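Side-chain contacts in PhiRv1 phage protein (Mycobacterium tuberculosis, PDB 6LG3), which is a phage-derived bacterial toxin that probably activates a RACK1-NLRP3-gasdermin D pathway of pyroptosis and IL-1 beta immunity: residues Asp5-Met10 against Leu42-Asp47; Glu34-Asp39 against Leu53-Asn58; Ala51-Glu54 against Val59-His62. One frame throughout, in Å; residues are numbered along the deposited sequence.

Interaction 1: residues Asp5-Met10 against Leu42-Asp47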
loop_
_atom_site.group_PDB
_atom_site.type_symbol
_atom_site.label_atom_id
_atom_site.label_comp_id
_atom_site.label_asym_id
_atom_site.label_seq_id
_atom_site.Cartn_x
_atom_site.Cartn_y
_atom_site.Cartn_z
ATOM N N ASP A 5 5.552 -3.058 -10.151
ATOM C CA ASP A 5 5.959 -1.708 -9.773
ATOM C C ASP A 5 4.815 -0.944 -9.121
ATOM O O ASP A 5 5.036 -0.159 -8.188
ATOM C CB ASP A 5 6.492 -0.955 -10.990
ATOM C CG ASP A 5 7.841 -1.466 -11.435
ATOM O OD1 ASP A 5 8.137 -1.396 -12.645
ATOM O OD2 ASP A 5 8.612 -1.926 -10.563
ATOM N N GLU A 6 3.589 -1.158 -9.595
ATOM C CA GLU A 6 2.444 -0.515 -8.959
ATOM C C GLU A 6 2.237 -1.032 -7.540
ATOM O O GLU A 6 1.950 -0.245 -6.629
ATOM C CB GLU A 6 1.185 -0.720 -9.801
ATOM C CG GLU A 6 1.129 0.175 -11.040
ATOM C CD GLU A 6 0.012 -0.215 -11.997
ATOM O OE1 GLU A 6 -0.427 -1.385 -11.962
ATOM O OE2 GLU A 6 -0.432 0.648 -12.780
ATOM N N ARG A 7 2.386 -2.345 -7.328
ATOM C CA ARG A 7 2.276 -2.881 -5.968
ATOM C C ARG A 7 3.375 -2.324 -5.072
ATOM O O ARG A 7 3.126 -1.975 -3.911
ATOM C CB ARG A 7 2.328 -4.414 -5.981
ATOM C CG ARG A 7 1.175 -5.088 -6.714
ATOM C CD ARG A 7 1.289 -6.611 -6.674
ATOM N NE ARG A 7 0.526 -7.231 -7.756
ATOM C CZ ARG A 7 -0.733 -7.646 -7.650
ATOM N NH1 ARG A 7 -1.389 -7.514 -6.501
ATOM N NH2 ARG A 7 -1.339 -8.194 -8.695
ATOM N N GLN A 8 4.600 -2.233 -5.601
ATOM C CA GLN A 8 5.708 -1.675 -4.836
ATOM C C GLN A 8 5.420 -0.236 -4.415
ATOM O O GLN A 8 5.644 0.139 -3.253
ATOM C CB GLN A 8 6.988 -1.767 -5.669
ATOM C CG GLN A 8 8.272 -1.609 -4.893
ATOM C CD GLN A 8 9.484 -2.024 -5.710
ATOM O OE1 GLN A 8 9.844 -3.204 -5.750
ATOM N NE2 GLN A 8 10.114 -1.057 -6.374
ATOM N N LEU A 9 4.893 0.578 -5.339
ATOM C CA LEU A 9 4.557 1.957 -4.996
ATOM C C LEU A 9 3.449 2.017 -3.943
ATOM O O LEU A 9 3.515 2.826 -3.004
ATOM C CB LEU A 9 4.167 2.719 -6.265
ATOM C CG LEU A 9 3.806 4.193 -6.114
ATOM C CD1 LEU A 9 4.855 4.932 -5.301
ATOM C CD2 LEU A 9 3.673 4.804 -7.508
ATOM N N MET A 10 2.431 1.160 -4.064
ATOM C CA MET A 10 1.385 1.144 -3.043
ATOM C C MET A 10 1.955 0.770 -1.676
ATOM O O MET A 10 1.549 1.332 -0.652
ATOM C CB MET A 10 0.259 0.183 -3.441
ATOM C CG MET A 10 -0.570 0.649 -4.664
ATOM S SD MET A 10 -1.610 2.081 -4.294
ATOM C CE MET A 10 -2.870 1.393 -3.200
ATOM N N LEU A 42 -3.233 -8.416 4.335
ATOM C CA LEU A 42 -2.662 -7.325 3.545
ATOM C C LEU A 42 -3.119 -7.532 2.111
ATOM O O LEU A 42 -2.612 -8.415 1.412
ATOM C CB LEU A 42 -1.139 -7.288 3.639
ATOM C CG LEU A 42 -0.444 -6.100 2.959
ATOM C CD1 LEU A 42 -0.864 -4.789 3.603
ATOM C CD2 LEU A 42 1.058 -6.267 3.018
ATOM N N ILE A 43 -4.088 -6.731 1.682
ATOM C CA ILE A 43 -4.804 -6.960 0.438
ATOM C C ILE A 43 -4.543 -5.766 -0.458
ATOM O O ILE A 43 -4.792 -4.622 -0.058
ATOM C CB ILE A 43 -6.314 -7.142 0.669
ATOM C CG1 ILE A 43 -6.592 -8.291 1.645
ATOM C CG2 ILE A 43 -7.032 -7.344 -0.661
ATOM C CD1 ILE A 43 -6.096 -9.623 1.176
ATOM N N LEU A 44 -4.022 -6.027 -1.652
ATOM C CA LEU A 44 -3.900 -5.018 -2.694
ATOM C C LEU A 44 -4.947 -5.317 -3.754
ATOM O O LEU A 44 -5.039 -6.455 -4.232
ATOM C CB LEU A 44 -2.493 -5.013 -3.295
ATOM C CG LEU A 44 -1.550 -4.006 -2.641
ATOM C CD1 LEU A 44 -0.096 -4.293 -2.991
ATOM C CD2 LEU A 44 -1.940 -2.618 -3.099
ATOM N N ARG A 45 -5.754 -4.318 -4.100
ATOM C CA ARG A 45 -6.801 -4.534 -5.090
ATOM C C ARG A 45 -7.022 -3.247 -5.871
ATOM O O ARG A 45 -6.515 -2.181 -5.520
ATOM C CB ARG A 45 -8.100 -5.015 -4.437
ATOM C CG ARG A 45 -8.616 -4.100 -3.341
ATOM C CD ARG A 45 -9.941 -4.591 -2.766
ATOM N NE ARG A 45 -10.670 -3.505 -2.115
ATOM C CZ ARG A 45 -11.378 -2.588 -2.772
ATOM N NH1 ARG A 45 -11.457 -2.625 -4.097
ATOM N NH2 ARG A 45 -12.005 -1.630 -2.105
ATOM N N GLY A 46 -7.763 -3.359 -6.956
ATOM C CA GLY A 46 -8.011 -2.206 -7.803
ATOM C C GLY A 46 -9.345 -2.318 -8.496
ATOM O O GLY A 46 -9.890 -3.414 -8.668
ATOM N N ASP A 47 -9.892 -1.175 -8.863
ATOM C CA ASP A 47 -10.988 -1.121 -9.816
ATOM C C ASP A 47 -10.553 -0.180 -10.937
ATOM O O ASP A 47 -9.395 0.255 -10.982
ATOM C CB ASP A 47 -12.300 -0.707 -9.134
ATOM C CG ASP A 47 -12.191 0.610 -8.381
ATOM O OD1 ASP A 47 -11.709 1.610 -8.964
ATOM O OD2 ASP A 47 -12.607 0.644 -7.201
#
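Leu44 pushes its forked end between Arg7 and Met10, one turn apart on helix 4-22, where that helix packs against a face of the three-stranded antiparallel sheet. The fork divides the work. Branch CD1 lies 3.9 Å from CB of Arg7 and reaches its CG as well, whereas CD2 comes to 3.6 Å from CB of Met10. With both neighbours the leucine crosses at a slant, and the joint is purely van der Waals. Arg7 meets the CD1 methyl with CB and CG, the aliphatic root of its chain; from CG to NE the chain runs extended, bringing the guanidinium alongside the strand, oblique to CB of Leu44. Here the CA atoms of Arg7 and Leu44 are 7.3 Å apart, the closest CA pair of the two segments. Further out, Met10 also touches Ala51 and Leu53 on the middle strand and Val61 and Ala63 on the far one, so this one side chain touches residues of all three strands. On another flank of the helix, Glu6 and Leu9 pack on helix 65-73, and OE1 of Glu6 accepts a hydrogen bond from the backbone N of Thr3. Successive bends in Met10 (chi2 and chi3 both -70°) fold the chain so that its CE methyl lies off the end of the CD2 branch of Leu44, 4.1 Å from CD2.

Interaction 2: residues Glu34-Asp39 against Leu53-Asn58; sequences ESFAKD and LEAGGN
Phe36 and Ala55 are the closest CA pair, 6.2 Å apart, between the last turns of helix 26-39 and the end of strand 50-55. Just there the strand reverses through a type I' beta turn from Ala55 to Asn58. Gly56 and Gly57 occupy its two central positions, both with positive phi. Two backbone bonds close this tight hairpin: Ala55 N gives to Asn58 O at 2.8 Å, and Asn58 N returns a longer one to Ala55 O at 3.2 Å.

The contact itself rests on one aromatic ring. Phe36 has CG opposite its carbonyl carbon (chi1 -74°), which sends the ring out from the helix to the mouth of the turn. The methyl of Ala55 sits over a face of that ring in a CH-pi contact, CB 3.8 Å from the centroid and 16° off the normal. It is displaced toward the CD2-CE2 side, with CD2 of Phe36 3.7 Å from CB of Ala55. On the same side of the ring plane, but nearer CD1 and CE1, the backbone N of Gly56 comes obliquely to 3.7 Å from CD1 of Phe36, while CE1 reaches CA of the same glycine. Having no side chain, Gly56 lets its bare backbone come up to the aromatic carbons.

Around this contact, Leu42 of the edge strand also touches Phe36, and Thr41, just before that strand, shares a backbone hydrogen bond with Gly56. Leu60 of strand 58-64 also packs on Ala55, while Leu53 touches Met10 and Ala14 of helix 4-22.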
loop_
_atom_site.group_PDB
_atom_site.type_symbol
_atom_site.label_atom_id
_atom_site.label_comp_id
_atom_site.label_asym_id
_atom_site.label_seq_id
_atom_site.Cartn_x
_atom_site.Cartn_y
_atom_site.Cartn_z
ATOM N N GLU A 34 4.344 -6.381 7.274
ATOM C CA GLU A 34 4.702 -7.782 7.082
ATOM C C GLU A 34 3.906 -8.691 8.015
ATOM O O GLU A 34 3.550 -9.817 7.634
ATOM C CB GLU A 34 6.206 -7.961 7.294
ATOM C CG GLU A 34 6.701 -9.398 7.240
ATOM C CD GLU A 34 6.611 -10.006 5.854
ATOM O OE1 GLU A 34 6.813 -11.234 5.736
ATOM O OE2 GLU A 34 6.347 -9.262 4.884
ATOM N N SER A 35 3.603 -8.220 9.231
ATOM C CA SER A 35 2.750 -8.997 10.127
ATOM C C SER A 35 1.352 -9.181 9.539
ATOM O O SER A 35 0.765 -10.278 9.616
ATOM C CB SER A 35 2.673 -8.312 11.492
ATOM O OG SER A 35 2.034 -9.143 12.436
ATOM N N PHE A 36 0.804 -8.115 8.935
ATOM C CA PHE A 36 -0.481 -8.260 8.252
ATOM C C PHE A 36 -0.391 -9.234 7.078
ATOM O O PHE A 36 -1.327 -10.005 6.826
ATOM C CB PHE A 36 -0.975 -6.908 7.761
ATOM C CG PHE A 36 -1.482 -6.012 8.847
ATOM C CD1 PHE A 36 -2.615 -6.354 9.573
ATOM C CD2 PHE A 36 -0.850 -4.805 9.114
ATOM C CE1 PHE A 36 -3.091 -5.520 10.568
ATOM C CE2 PHE A 36 -1.328 -3.961 10.102
ATOM C CZ PHE A 36 -2.449 -4.322 10.827
ATOM N N ALA A 37 0.713 -9.191 6.326
ATOM C CA ALA A 37 0.870 -10.116 5.209
ATOM C C ALA A 37 0.880 -11.563 5.688
ATOM O O ALA A 37 0.239 -12.435 5.084
ATOM C CB ALA A 37 2.152 -9.797 4.438
ATOM N N LYS A 38 1.611 -11.838 6.767
ATOM C CA LYS A 38 1.647 -13.193 7.301
ATOM C C LYS A 38 0.262 -13.639 7.762
ATOM O O LYS A 38 -0.114 -14.807 7.587
ATOM C CB LYS A 38 2.672 -13.258 8.435
ATOM C CG LYS A 38 2.570 -14.474 9.345
ATOM C CD LYS A 38 3.629 -14.406 10.435
ATOM C CE LYS A 38 3.014 -14.750 11.779
ATOM N NZ LYS A 38 2.187 -15.988 11.699
ATOM N N ASP A 39 -0.539 -12.712 8.312
ATOM C CA ASP A 39 -1.895 -13.113 8.684
ATOM C C ASP A 39 -2.837 -13.225 7.483
ATOM O O ASP A 39 -3.947 -13.740 7.629
ATOM C CB ASP A 39 -2.466 -12.141 9.719
ATOM C CG ASP A 39 -3.526 -12.782 10.612
ATOM O OD1 ASP A 39 -3.377 -12.691 11.848
ATOM O OD2 ASP A 39 -4.517 -13.347 10.102
ATOM N N LEU A 53 -4.830 -0.350 -0.817
ATOM C CA LEU A 53 -4.061 -1.234 0.050
ATOM C C LEU A 53 -4.765 -1.245 1.396
ATOM O O LEU A 53 -4.895 -0.189 2.048
ATOM C CB LEU A 53 -2.599 -0.787 0.186
ATOM C CG LEU A 53 -1.653 -1.715 0.971
ATOM C CD1 LEU A 53 -0.221 -1.561 0.473
ATOM C CD2 LEU A 53 -1.712 -1.433 2.466
ATOM N N GLU A 54 -5.239 -2.434 1.775
ATOM C CA GLU A 54 -5.942 -2.704 3.023
ATOM C C GLU A 54 -5.070 -3.527 3.955
ATOM O O GLU A 54 -4.405 -4.475 3.520
ATOM C CB GLU A 54 -7.217 -3.516 2.809
ATOM C CG GLU A 54 -8.316 -2.937 2.013
ATOM C CD GLU A 54 -9.524 -3.866 2.033
ATOM O OE1 GLU A 54 -9.464 -4.895 2.749
ATOM O OE2 GLU A 54 -10.522 -3.577 1.345
ATOM N N ALA A 55 -5.126 -3.195 5.243
ATOM C CA ALA A 55 -4.447 -3.953 6.287
ATOM C C ALA A 55 -5.466 -4.249 7.373
ATOM O O ALA A 55 -6.051 -3.322 7.942
ATOM C CB ALA A 55 -3.252 -3.180 6.852
ATOM N N GLY A 56 -5.694 -5.528 7.646
ATOM C CA GLY A 56 -6.646 -5.890 8.687
ATOM C C GLY A 56 -8.033 -5.329 8.461
ATOM O O GLY A 56 -8.668 -4.850 9.410
ATOM N N GLY A 57 -8.505 -5.339 7.213
ATOM C CA GLY A 57 -9.841 -4.884 6.881
ATOM C C GLY A 57 -10.017 -3.386 6.763
ATOM O O GLY A 57 -11.129 -2.937 6.461
ATOM N N ASN A 58 -8.969 -2.598 6.991
ATOM C CA ASN A 58 -9.035 -1.148 6.873
ATOM C C ASN A 58 -8.177 -0.676 5.711
ATOM O O ASN A 58 -7.055 -1.155 5.524
ATOM C CB ASN A 58 -8.574 -0.460 8.156
ATOM C CG ASN A 58 -9.130 -1.123 9.392
ATOM O OD1 ASN A 58 -10.327 -1.388 9.469
ATOM N ND2 ASN A 58 -8.268 -1.398 10.367
#

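Interaction 3: residues Ala51-Glu54 against Val59-His62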
loop_
_atom_site.group_PDB
_atom_site.type_symbol
_atom_site.label_atom_id
_atom_site.label_comp_id
_atom_site.label_asym_id
_atom_site.label_seq_id
_atom_site.Cartn_x
_atom_site.Cartn_y
_atom_site.Cartn_z
ATOM N N ALA A 51 -6.767 2.233 -6.935
ATOM C CA ALA A 51 -6.098 1.124 -6.274
ATOM C C ALA A 51 -6.196 1.328 -4.767
ATOM O O ALA A 51 -6.248 2.465 -4.286
ATOM C CB ALA A 51 -4.630 1.034 -6.704
ATOM N N TYR A 52 -6.231 0.217 -4.024
ATOM C CA TYR A 52 -6.360 0.247 -2.576
ATOM C C TYR A 52 -5.405 -0.752 -1.949
ATOM O O TYR A 52 -5.203 -1.855 -2.474
ATOM C CB TYR A 52 -7.779 -0.096 -2.116
ATOM C CG TYR A 52 -8.878 0.524 -2.942
ATOM C CD1 TYR A 52 -9.260 -0.044 -4.152
ATOM C CD2 TYR A 52 -9.550 1.655 -2.506
ATOM C CE1 TYR A 52 -10.257 0.504 -4.909
ATOM C CE2 TYR A 52 -10.565 2.210 -3.259
ATOM C CZ TYR A 52 -10.912 1.627 -4.463
ATOM O OH TYR A 52 -11.922 2.164 -5.241
ATOM N N LEU A 53 -4.830 -0.350 -0.817
ATOM C CA LEU A 53 -4.061 -1.234 0.050
ATOM C C LEU A 53 -4.765 -1.245 1.396
ATOM O O LEU A 53 -4.895 -0.189 2.048
ATOM C CB LEU A 53 -2.599 -0.787 0.186
ATOM C CG LEU A 53 -1.653 -1.715 0.971
ATOM C CD1 LEU A 53 -0.221 -1.561 0.473
ATOM C CD2 LEU A 53 -1.712 -1.433 2.466
ATOM N N GLU A 54 -5.239 -2.434 1.775
ATOM C CA GLU A 54 -5.942 -2.704 3.023
ATOM C C GLU A 54 -5.070 -3.527 3.955
ATOM O O GLU A 54 -4.405 -4.475 3.520
ATOM C CB GLU A 54 -7.217 -3.516 2.809
ATOM C CG GLU A 54 -8.316 -2.937 2.013
ATOM C CD GLU A 54 -9.524 -3.866 2.033
ATOM O OE1 GLU A 54 -9.464 -4.895 2.749
ATOM O OE2 GLU A 54 -10.522 -3.577 1.345
ATOM N N VAL A 59 -8.710 0.273 4.943
ATOM C CA VAL A 59 -7.970 0.830 3.816
ATOM C C VAL A 59 -6.901 1.774 4.338
ATOM O O VAL A 59 -7.207 2.812 4.940
ATOM C CB VAL A 59 -8.905 1.551 2.839
ATOM C CG1 VAL A 59 -8.071 2.196 1.722
ATOM C CG2 VAL A 59 -9.932 0.586 2.268
ATOM N N LEU A 60 -5.637 1.422 4.111
ATOM C CA LEU A 60 -4.534 2.307 4.448
ATOM C C LEU A 60 -4.245 3.299 3.330
ATOM O O LEU A 60 -3.908 4.455 3.608
ATOM C CB LEU A 60 -3.268 1.500 4.738
ATOM C CG LEU A 60 -3.109 0.837 6.107
ATOM C CD1 LEU A 60 -1.781 0.113 6.169
ATOM C CD2 LEU A 60 -3.211 1.844 7.229
ATOM N N VAL A 61 -4.356 2.863 2.070
ATOM C CA VAL A 61 -3.969 3.696 0.931
ATOM C C VAL A 61 -5.016 3.564 -0.161
ATOM O O VAL A 61 -5.453 2.456 -0.480
ATOM C CB VAL A 61 -2.589 3.295 0.356
ATOM C CG1 VAL A 61 -2.206 4.185 -0.846
ATOM C CG2 VAL A 61 -1.514 3.331 1.421
ATOM N N HIS A 62 -5.402 4.686 -0.761
ATOM C CA HIS A 62 -6.065 4.614 -2.054
ATOM C C HIS A 62 -5.413 5.618 -2.992
ATOM O O HIS A 62 -5.038 6.721 -2.580
ATOM C CB HIS A 62 -7.583 4.829 -1.960
ATOM C CG HIS A 62 -7.992 6.171 -1.451
ATOM N ND1 HIS A 62 -8.150 7.261 -2.280
ATOM C CD2 HIS A 62 -8.316 6.592 -0.205
ATOM C CE1 HIS A 62 -8.533 8.303 -1.563
ATOM N NE2 HIS A 62 -8.642 7.924 -0.301
#
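Leu53 holds the apolar centre, meeting both Leu60 and Val61 of the antiparallel partner strand. Its CD2 lies 4.0 Å from CD1 of Leu60, and its CB 4.1 Å from CB of Val61. Leu53 and Val61 share the sheet face that helix 4-22 covers through Met10 and Ala14. Backbone bonds frame this pair: Leu53 N reaches Val61 O at 2.9 Å, nearly straight at 163°. Leu53 O receives two donors in its carbonyl plane, Val61 N at 3.1 Å on a lone pair and Leu60 N at 2.7 Å, the latter more bent (139°). Two N-H groups thus grip one oxygen.

The other face carries Tyr52, Glu54, Val59 and His62. CG of Glu54 rests 3.9 Å from CG2 of Val59, and CB of His62 comes obliquely to CD2 of Tyr52 at 3.8 Å. With CG between its backbone N and carbonyl carbon (chi1 63°), His62 turns its imidazole away from the tyrosine. The phenol OH of Tyr52 is hydrogen-bonded to Asp47 OD2, and Arg45 makes a cation-pi contact with its ring. Leu60 and Val61 together facing Leu53 form a classic beta bulge, set in a beta hairpin.

All three interactions meet at one antiparallel sheet, ordered 42-46, 50-55, 58-64, with helices 4-22 and 26-39 reaching it. Interaction 3 is the sheet's own pairing; its centre is about 8 Å from that of interaction 1 and about 11 Å from that of interaction 2. Interactions 1 and 2 lie about 12 Å apart and their segments interleave along the chain, whereas both segments of interaction 1 precede those of interaction 3. Strand 50-55 serves both interactions 2 and 3, which share Leu53 and Glu54. Met10 CE, 3.5 Å from Leu53 N, brings helix 4-22 to this common strand. Two consecutive helices are thereby joined to the one sheet in a compact 74-residue chain.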